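TRNA threonylcarbamoyladenosine biosynthesis protein TsaB (Pseudomonas aeruginosa, PDB 5BR9) probably takes part in making the threonylcarbamoyladenosine (t6A) modification at position 37 of tRNA, as a non-catalytic member of the KAE1/TsaD family. Local coordinates at residues E142-G147 / W207-G212; R127-Y132 / V178-Q183; G134-Q139 / G147-L152. All blocks are in the same frame, centred on the assembly; numbering follows the deposited sequence.

Interaction 1 (E142-G147 / W207-G212); sequences EMRLAG and WARGEG
Arg209 and Glu142 meet in a bidentate salt bridge that spans two well-separated backbones: Glu142 CA and Ala208 CA, the nearest pair, are 12.1 Å apart. Arg209 NH1 donates to Glu142 OE1 over 2.8 Å, and NH2 of the same guanidinium donates to Glu142 OE2 over 3.1 Å. The carboxylate and guanidinium planes lie only 5° apart, and OE1 offers its syn lone pair, so the two flat groups meet edge to edge. Glu142 reaches out through an extended chain, with CG anti to the backbone N (chi1 180°).

Stacking adds a second kind of contact. The guanidinium of Arg144 lies flat on that of Arg209, the planes 14° apart and the centres 3.9 Å, with Arg144 NH2 over the middle of the Arg209 group. Carboxylates accompany the stacked pair and probably balance its charge: Glu142 OE2 lies near Arg144 NH1 but well out of its guanidinium plane, a purely electrostatic approach, while Arg209 NE bonds to Glu211 OE1 over 3.2 Å. Arg209 is thereby held along two edges. A water accepts from Arg144 NH2 at 2.8 Å and donates to Glu211 OE1, closing the four-residue network.

Gly210, the first residue to leave helical backbone angles after helix 196-208, has positive phi in a Schellman motif, and the network bridges this helix end to edge strand 142-152. Glu142 also packs on Leu202 and Phe205 of that helix, while the neighbouring Met143 packs against helix 103-115 and strand 131-139.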
loop_
_atom_site.group_PDB
_atom_site.type_symbol
_atom_site.label_atom_id
_atom_site.label_comp_id
_atom_site.label_asym_id
_atom_site.label_seq_id
_atom_site.Cartn_x
_atom_site.Cartn_y
_atom_site.Cartn_z
ATOM N N GLU A 142 -17.610 24.127 -3.906
ATOM C CA GLU A 142 -17.063 22.788 -4.173
ATOM C C GLU A 142 -17.121 22.486 -5.665
ATOM O O GLU A 142 -18.172 22.634 -6.298
ATOM C CB GLU A 142 -17.841 21.708 -3.385
ATOM C CG GLU A 142 -17.353 20.256 -3.598
ATOM C CD GLU A 142 -18.280 19.194 -2.998
ATOM O OE1 GLU A 142 -19.336 19.562 -2.443
ATOM O OE2 GLU A 142 -17.967 17.983 -3.090
ATOM N N MET A 143 -15.990 22.073 -6.230
ATOM C CA MET A 143 -15.971 21.639 -7.620
ATOM C C MET A 143 -16.627 20.264 -7.663
ATOM O O MET A 143 -16.181 19.304 -7.033
ATOM C CB MET A 143 -14.551 21.633 -8.191
ATOM C CG MET A 143 -13.959 23.038 -8.381
ATOM S SD MET A 143 -14.885 24.160 -9.480
ATOM C CE MET A 143 -14.415 23.522 -11.088
ATOM N N ARG A 144 -17.720 20.197 -8.397
ATOM C CA ARG A 144 -18.599 19.046 -8.371
ATOM C C ARG A 144 -18.678 18.359 -9.739
ATOM O O ARG A 144 -18.809 19.018 -10.793
ATOM C CB ARG A 144 -19.989 19.515 -7.920
ATOM C CG ARG A 144 -20.804 18.508 -7.190
ATOM C CD ARG A 144 -20.557 18.563 -5.707
ATOM N NE ARG A 144 -21.448 17.649 -4.992
ATOM C CZ ARG A 144 -21.121 16.417 -4.620
ATOM N NH1 ARG A 144 -19.922 15.940 -4.897
ATOM N NH2 ARG A 144 -21.995 15.663 -3.973
ATOM N N LEU A 145 -18.652 17.034 -9.698
ATOM C CA LEU A 145 -18.605 16.218 -10.899
ATOM C C LEU A 145 -19.900 16.310 -11.704
ATOM O O LEU A 145 -20.995 16.126 -11.188
ATOM C CB LEU A 145 -18.295 14.754 -10.541
ATOM C CG LEU A 145 -18.271 13.796 -11.731
ATOM C CD1 LEU A 145 -17.073 14.112 -12.653
ATOM C CD2 LEU A 145 -18.197 12.349 -11.215
ATOM N N ALA A 146 -19.767 16.601 -12.983
ATOM C CA ALA A 146 -20.926 16.604 -13.866
ATOM C C ALA A 146 -20.856 15.377 -14.730
ATOM O O ALA A 146 -19.930 15.241 -15.525
ATOM C CB ALA A 146 -20.955 17.849 -14.736
ATOM N N GLY A 147 -21.812 14.471 -14.561
ATOM C CA GLY A 147 -21.779 13.225 -15.298
ATOM C C GLY A 147 -20.975 12.196 -14.542
ATOM O O GLY A 147 -21.214 11.955 -13.368
ATOM N N TRP A 207 -16.946 15.436 4.390
ATOM C CA TRP A 207 -17.088 15.116 5.811
ATOM C C TRP A 207 -18.379 15.720 6.373
ATOM O O TRP A 207 -19.083 15.073 7.149
ATOM C CB TRP A 207 -15.871 15.617 6.592
ATOM C CG TRP A 207 -15.867 15.305 8.071
ATOM C CD1 TRP A 207 -15.869 16.215 9.095
ATOM C CD2 TRP A 207 -15.819 14.001 8.691
ATOM N NE1 TRP A 207 -15.833 15.559 10.308
ATOM C CE2 TRP A 207 -15.795 14.205 10.091
ATOM C CE3 TRP A 207 -15.805 12.688 8.198
ATOM C CZ2 TRP A 207 -15.778 13.141 11.006
ATOM C CZ3 TRP A 207 -15.771 11.635 9.105
ATOM C CH2 TRP A 207 -15.754 11.868 10.495
ATOM N N ALA A 208 -18.679 16.955 5.978
ATOM C CA ALA A 208 -19.903 17.639 6.417
ATOM C C ALA A 208 -21.171 16.965 5.897
ATOM O O ALA A 208 -22.227 17.140 6.486
ATOM C CB ALA A 208 -19.893 19.101 5.986
ATOM N N ARG A 209 -21.071 16.217 4.794
ATOM C CA ARG A 209 -22.219 15.464 4.261
ATOM C C ARG A 209 -22.384 14.146 5.001
ATOM O O ARG A 209 -23.315 13.398 4.743
ATOM C CB ARG A 209 -22.066 15.166 2.763
ATOM C CG ARG A 209 -22.322 16.342 1.837
ATOM C CD ARG A 209 -22.466 15.873 0.380
ATOM N NE ARG A 209 -21.190 15.459 -0.201
ATOM C CZ ARG A 209 -20.322 16.298 -0.763
ATOM N NH1 ARG A 209 -20.592 17.600 -0.818
ATOM N NH2 ARG A 209 -19.178 15.840 -1.262
ATOM N N GLY A 210 -21.446 13.852 5.895
ATOM C CA GLY A 210 -21.492 12.616 6.645
ATOM C C GLY A 210 -20.849 11.430 5.960
ATOM O O GLY A 210 -21.101 10.294 6.336
ATOM N N GLU A 211 -20.019 11.680 4.952
ATOM C CA GLU A 211 -19.288 10.596 4.306
ATOM C C GLU A 211 -18.154 10.147 5.202
ATOM O O GLU A 211 -17.846 10.798 6.198
ATOM C CB GLU A 211 -18.757 11.029 2.951
ATOM C CG GLU A 211 -19.857 11.338 1.943
ATOM C CD GLU A 211 -19.298 11.777 0.592
ATOM O OE1 GLU A 211 -19.986 12.543 -0.114
ATOM O OE2 GLU A 211 -18.170 11.361 0.243
ATOM N N GLY A 212 -17.523 9.036 4.848
ATOM C CA GLY A 212 -16.454 8.500 5.660
ATOM C C GLY A 212 -16.705 7.029 5.862
ATOM O O GLY A 212 -17.818 6.618 6.145
HETATM O O HOH W 1 -20.426 13.512 -3.133
#

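Interaction 2 (R127-Y132 / V178-Q183); sequences RMDEVY and VERMPQ
Asp129 and Arg180 form a surface salt bridge between two loop regions beside the sheet that contains strands 131-139 and 168-171. Asp129 belongs to the turn leading from strand 119-125 into strand 131-139; Arg180 closes a short 3-10 segment in the long connection between strands 168-171 and 187-189. The backbones stay well separated: Asp129 CA and Arg180 CA, the nearest pair, are 10.9 Å apart, so the contact is made by the ends of the two side chains.

The guanidinium is presented end-on. Arg180 NH1 donates to Asp129 OD1 over 2.7 Å with an N-H...O angle of 157°, and Arg180 NH2 donates to Asp129 OD2 over 3.0 Å at a similar angle. Both oxygens lie near the guanidinium plane and are approached on their syn sides, but the pairing is not flat: the carboxylate is turned 44° against the guanidinium. OD1 is met through its syn lone pair, whereas the donor to OD2 stands clearly out of the carboxylate plane. Arg180 points its CB toward the turn and bends at chi3 (57°), which brings the NH1-NH2 edge round to face the acid. Beside this pair, Val131 CG2 and Met181 CE approach only to 4.7 Å.

Arg180 has a second acidic partner, since its NE forms a salt bridge with Glu155, and Asp129 also packs on Tyr177. With one carboxylate at NH1 and NH2 and another at NE, the guanidinium is held in position and rotation between two negative charges. Such surroundings would be expected to stabilise its positive charge, and the paired bonds tie the turn before strand 131-139 to the loop beyond strand 168-171.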
loop_
_atom_site.group_PDB
_atom_site.type_symbol
_atom_site.label_atom_id
_atom_site.label_comp_id
_atom_site.label_asym_id
_atom_site.label_seq_id
_atom_site.Cartn_x
_atom_site.Cartn_y
_atom_site.Cartn_z
ATOM N N ARG A 127 -2.492 5.010 -18.911
ATOM C CA ARG A 127 -1.637 4.175 -19.747
ATOM C C ARG A 127 -2.323 3.928 -21.098
ATOM O O ARG A 127 -3.545 4.066 -21.232
ATOM C CB ARG A 127 -1.330 2.852 -19.038
ATOM N N MET A 128 -1.526 3.597 -22.101
ATOM C CA MET A 128 -2.019 2.962 -23.325
ATOM C C MET A 128 -2.938 3.840 -24.175
ATOM O O MET A 128 -4.025 3.429 -24.579
ATOM C CB MET A 128 -2.721 1.642 -22.973
ATOM C CG MET A 128 -1.783 0.606 -22.360
ATOM S SD MET A 128 -0.142 0.572 -23.153
ATOM C CE MET A 128 0.908 1.050 -21.778
ATOM N N ASP A 129 -2.464 5.042 -24.462
ATOM C CA ASP A 129 -3.103 5.943 -25.417
ATOM C C ASP A 129 -4.504 6.340 -24.981
ATOM O O ASP A 129 -5.374 6.584 -25.815
ATOM C CB ASP A 129 -3.155 5.317 -26.821
ATOM C CG ASP A 129 -3.244 6.367 -27.912
ATOM O OD1 ASP A 129 -2.758 7.491 -27.657
ATOM O OD2 ASP A 129 -3.797 6.088 -29.013
ATOM N N GLU A 130 -4.709 6.424 -23.672
ATOM C CA GLU A 130 -5.972 6.908 -23.137
ATOM C C GLU A 130 -5.735 7.934 -22.035
ATOM O O GLU A 130 -4.631 8.045 -21.499
ATOM C CB GLU A 130 -6.817 5.764 -22.581
ATOM C CG GLU A 130 -7.258 4.753 -23.636
ATOM C CD GLU A 130 -8.190 3.714 -23.060
ATOM O OE1 GLU A 130 -7.866 3.130 -22.000
ATOM O OE2 GLU A 130 -9.248 3.484 -23.672
ATOM N N VAL A 131 -6.786 8.675 -21.700
ATOM C CA VAL A 131 -6.750 9.608 -20.590
ATOM C C VAL A 131 -7.921 9.380 -19.665
ATOM O O VAL A 131 -9.024 9.044 -20.104
ATOM C CB VAL A 131 -6.736 11.091 -21.079
ATOM C CG1 VAL A 131 -5.486 11.401 -21.883
ATOM C CG2 VAL A 131 -7.980 11.381 -21.924
ATOM N N TYR A 132 -7.685 9.629 -18.381
ATOM C CA TYR A 132 -8.749 9.750 -17.423
ATOM C C TYR A 132 -9.368 11.129 -17.577
ATOM O O TYR A 132 -8.650 12.109 -17.779
ATOM C CB TYR A 132 -8.216 9.546 -16.018
ATOM C CG TYR A 132 -7.638 8.174 -15.752
ATOM C CD1 TYR A 132 -8.461 7.052 -15.662
ATOM C CD2 TYR A 132 -6.269 7.991 -15.617
ATOM C CE1 TYR A 132 -7.934 5.789 -15.406
ATOM C CE2 TYR A 132 -5.736 6.732 -15.368
ATOM C CZ TYR A 132 -6.570 5.632 -15.271
ATOM O OH TYR A 132 -6.031 4.382 -15.019
ATOM N N VAL A 178 -4.254 17.319 -26.224
ATOM C CA VAL A 178 -5.268 18.280 -26.665
ATOM C C VAL A 178 -5.489 18.288 -28.203
ATOM O O VAL A 178 -6.627 18.422 -28.675
ATOM C CB VAL A 178 -4.924 19.707 -26.141
ATOM C CG1 VAL A 178 -3.564 20.191 -26.663
ATOM C CG2 VAL A 178 -6.032 20.678 -26.480
ATOM N N GLU A 179 -4.426 18.106 -28.982
ATOM C CA GLU A 179 -4.537 18.223 -30.439
ATOM C C GLU A 179 -5.365 17.083 -31.025
ATOM O O GLU A 179 -5.771 17.156 -32.180
ATOM C CB GLU A 179 -3.147 18.266 -31.089
ATOM C CG GLU A 179 -2.376 19.523 -30.713
ATOM C CD GLU A 179 -1.139 19.760 -31.560
ATOM O OE1 GLU A 179 -0.830 18.908 -32.419
ATOM O OE2 GLU A 179 -0.457 20.790 -31.336
ATOM N N ARG A 180 -5.622 16.046 -30.223
ATOM C CA ARG A 180 -6.432 14.896 -30.645
ATOM C C ARG A 180 -7.871 14.906 -30.103
ATOM O O ARG A 180 -8.670 14.020 -30.418
ATOM C CB ARG A 180 -5.747 13.590 -30.220
ATOM C CG ARG A 180 -4.520 13.232 -31.067
ATOM C CD ARG A 180 -3.775 12.012 -30.507
ATOM N NE ARG A 180 -4.643 10.839 -30.395
ATOM C CZ ARG A 180 -4.286 9.695 -29.819
ATOM N NH1 ARG A 180 -3.071 9.562 -29.297
ATOM N NH2 ARG A 180 -5.143 8.681 -29.756
ATOM N N MET A 181 -8.198 15.886 -29.269
ATOM C CA MET A 181 -9.533 15.985 -28.678
ATOM C C MET A 181 -10.508 16.697 -29.634
ATOM O O MET A 181 -10.084 17.507 -30.454
ATOM C CB MET A 181 -9.449 16.729 -27.335
ATOM C CG MET A 181 -8.587 16.023 -26.306
ATOM S SD MET A 181 -8.467 16.959 -24.773
ATOM C CE MET A 181 -7.703 15.775 -23.644
ATOM N N PRO A 182 -11.816 16.404 -29.527
ATOM C CA PRO A 182 -12.783 17.049 -30.435
ATOM C C PRO A 182 -13.106 18.506 -30.089
ATOM O O PRO A 182 -13.775 19.163 -30.876
ATOM C CB PRO A 182 -14.036 16.179 -30.290
ATOM C CG PRO A 182 -13.924 15.606 -28.923
ATOM C CD PRO A 182 -12.459 15.406 -28.654
ATOM N N GLN A 183 -12.671 18.985 -28.925
ATOM C CA GLN A 183 -12.743 20.410 -28.612
ATOM C C GLN A 183 -11.598 20.769 -27.678
ATOM O O GLN A 183 -10.950 19.882 -27.121
ATOM C CB GLN A 183 -14.095 20.781 -27.976
ATOM C CG GLN A 183 -14.339 20.170 -26.603
ATOM C CD GLN A 183 -14.791 18.721 -26.655
ATOM O OE1 GLN A 183 -15.712 18.381 -27.393
ATOM N NE2 GLN A 183 -14.155 17.860 -25.854
#

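Interaction 3 (G134-Q139 / G147-L152); sequences GCYQLQ and GSEAVL
Tyr136 and Glu149 are joined by a short hydrogen bond, the phenol OH donating to Glu149 OE2 over 2.6 Å. The tyrosine sets CG anti to its carbonyl carbon (chi1 -74°), and the ring runs along the chain toward Gly134, whose carbonyl O lies at the ring edge. This carries the hydroxyl across to segment 147-152. Glu149 adopts the same first-torsion class (chi1 -66°) and then continues extended, which brings its carboxylate to the hydroxyl. OE2 lies at the ring edge, near its plane, while the carboxylate plane is turned 61° from the ring; OE2 accepts the hydrogen bond through its anti lone pair, the side away from OE1.

The aliphatic part of Glu149 passes over the backbone of Gly134, CG standing 4.4 Å from CA of the glycine. On the main chain, a water bridges the two segments where they part: it accepts from Cys135 N at 2.7 Å and donates to Ser148 O over a longer 3.2 Å.

OE2 also has a hydrogen bond with Ser102 OG, while OE1 forms a salt bridge with Arg72 NH1, so the Glu149 head is held by three polar partners. Tyr136 packs on Ala105 and Ala108 of helix 103-115.

Strands 131-139 and 142-152 form an antiparallel beta hairpin at the edge of a 3-2-1-4-5 mixed sheet, the order found in the ASKHA (actin-like ATPase) fold to which TsaB belongs. The corner at Gly147 breaks the second strand, and here water and side chains bridge the hairpin.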
loop_
_atom_site.group_PDB
_atom_site.type_symbol
_atom_site.label_atom_id
_atom_site.label_comp_id
_atom_site.label_asym_id
_atom_site.label_seq_id
_atom_site.Cartn_x
_atom_site.Cartn_y
_atom_site.Cartn_z
ATOM N N GLY A 134 -12.784 13.863 -16.452
ATOM C CA GLY A 134 -13.887 14.248 -15.582
ATOM C C GLY A 134 -14.095 15.752 -15.596
ATOM O O GLY A 134 -13.145 16.529 -15.459
ATOM N N CYS A 135 -15.338 16.168 -15.809
ATOM C CA CYS A 135 -15.663 17.574 -15.876
ATOM C C CYS A 135 -16.357 18.007 -14.597
ATOM O O CYS A 135 -17.218 17.297 -14.071
ATOM C CB CYS A 135 -16.531 17.879 -17.096
ATOM S SG CYS A 135 -15.699 17.626 -18.675
ATOM N N TYR A 136 -15.974 19.186 -14.117
ATOM C CA TYR A 136 -16.382 19.656 -12.806
ATOM C C TYR A 136 -16.890 21.085 -12.892
ATOM O O TYR A 136 -16.425 21.859 -13.727
ATOM C CB TYR A 136 -15.199 19.551 -11.816
ATOM C CG TYR A 136 -14.920 18.125 -11.394
ATOM C CD1 TYR A 136 -15.380 17.651 -10.172
ATOM C CD2 TYR A 136 -14.224 17.237 -12.232
ATOM C CE1 TYR A 136 -15.157 16.340 -9.771
ATOM C CE2 TYR A 136 -13.986 15.898 -11.836
ATOM C CZ TYR A 136 -14.459 15.468 -10.596
ATOM O OH TYR A 136 -14.281 14.170 -10.176
ATOM N N GLN A 137 -17.847 21.418 -12.027
ATOM C CA GLN A 137 -18.408 22.770 -11.952
ATOM C C GLN A 137 -18.631 23.162 -10.494
ATOM O O GLN A 137 -19.052 22.346 -9.668
ATOM C CB GLN A 137 -19.718 22.864 -12.733
ATOM C CG GLN A 137 -20.440 24.217 -12.590
ATOM C CD GLN A 137 -21.561 24.422 -13.615
ATOM O OE1 GLN A 137 -21.724 23.624 -14.550
ATOM N NE2 GLN A 137 -22.339 25.495 -13.440
ATOM N N LEU A 138 -18.335 24.416 -10.192
ATOM C CA LEU A 138 -18.490 24.955 -8.857
ATOM C C LEU A 138 -19.939 24.939 -8.367
ATOM O O LEU A 138 -20.859 25.378 -9.054
ATOM C CB LEU A 138 -17.957 26.388 -8.809
ATOM C CG LEU A 138 -17.740 26.978 -7.415
ATOM C CD1 LEU A 138 -16.535 26.336 -6.721
ATOM C CD2 LEU A 138 -17.556 28.477 -7.522
ATOM N N GLN A 139 -20.116 24.455 -7.149
ATOM C CA GLN A 139 -21.415 24.351 -6.513
ATOM C C GLN A 139 -21.178 24.664 -5.041
ATOM O O GLN A 139 -20.718 23.798 -4.285
ATOM C CB GLN A 139 -21.991 22.944 -6.706
ATOM C CG GLN A 139 -23.471 22.825 -7.032
ATOM C CD GLN A 139 -23.795 21.453 -7.653
ATOM O OE1 GLN A 139 -23.282 21.109 -8.731
ATOM N NE2 GLN A 139 -24.628 20.664 -6.968
ATOM N N GLY A 147 -21.812 14.471 -14.561
ATOM C CA GLY A 147 -21.779 13.225 -15.298
ATOM C C GLY A 147 -20.975 12.196 -14.542
ATOM O O GLY A 147 -21.214 11.955 -13.368
ATOM N N SER A 148 -20.082 11.519 -15.239
ATOM C CA SER A 148 -19.224 10.551 -14.577
ATOM C C SER A 148 -17.787 10.659 -15.109
ATOM O O SER A 148 -17.527 11.285 -16.144
ATOM C CB SER A 148 -19.778 9.132 -14.741
ATOM O OG SER A 148 -19.414 8.322 -13.638
ATOM N N GLU A 149 -16.867 10.029 -14.391
ATOM C CA GLU A 149 -15.470 9.969 -14.789
ATOM C C GLU A 149 -15.350 8.819 -15.751
ATOM O O GLU A 149 -16.208 7.934 -15.764
ATOM C CB GLU A 149 -14.533 9.780 -13.580
ATOM C CG GLU A 149 -14.534 10.977 -12.647
ATOM C CD GLU A 149 -13.580 10.840 -11.454
ATOM O OE1 GLU A 149 -13.085 9.729 -11.153
ATOM O OE2 GLU A 149 -13.370 11.867 -10.786
ATOM N N ALA A 150 -14.343 8.884 -16.611
ATOM C CA ALA A 150 -14.145 7.860 -17.624
ATOM C C ALA A 150 -12.678 7.785 -18.006
ATOM O O ALA A 150 -11.913 8.720 -17.745
ATOM C CB ALA A 150 -15.001 8.165 -18.849
ATOM N N VAL A 151 -12.287 6.670 -18.614
ATOM C CA VAL A 151 -10.975 6.540 -19.230
ATOM C C VAL A 151 -11.230 6.334 -20.715
ATOM O O VAL A 151 -11.939 5.427 -21.107
ATOM C CB VAL A 151 -10.153 5.411 -18.588
ATOM C CG1 VAL A 151 -10.946 4.121 -18.553
ATOM C CG2 VAL A 151 -8.825 5.215 -19.335
ATOM N N LEU A 152 -10.650 7.189 -21.546
ATOM C CA LEU A 152 -11.100 7.326 -22.925
ATOM C C LEU A 152 -9.959 7.653 -23.864
ATOM O O LEU A 152 -9.031 8.356 -23.468
ATOM C CB LEU A 152 -12.132 8.455 -23.023
ATOM C CG LEU A 152 -13.463 8.400 -22.283
ATOM C CD1 LEU A 152 -14.054 9.809 -22.200
ATOM C CD2 LEU A 152 -14.420 7.466 -22.987
HETATM O O HOH W 2 -17.438 14.462 -16.285
#

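Overall arrangement
All three interactions lie on or next to the hairpin of strands 131-139 and 142-152, at one edge of the sheet ending in strand 142-152. Interactions 1 and 3 share Gly147; their centres lie 13 Å apart, and backbone pairs Arg144 N to Gln137 O and Ala146 N to Cys135 O connect them. Interaction 2 is centred 15 Å from interaction 3, linked to it by Val131 and Leu152, and 27 Å from interaction 1, which it does not touch. Along the chain, interaction 3 is nested within the loop closed by interaction 2, whereas interaction 1 crosses both. The hairpin is thus tied to the end of helix 196-208, and the turn leading into it is tied to the 178-183 loop.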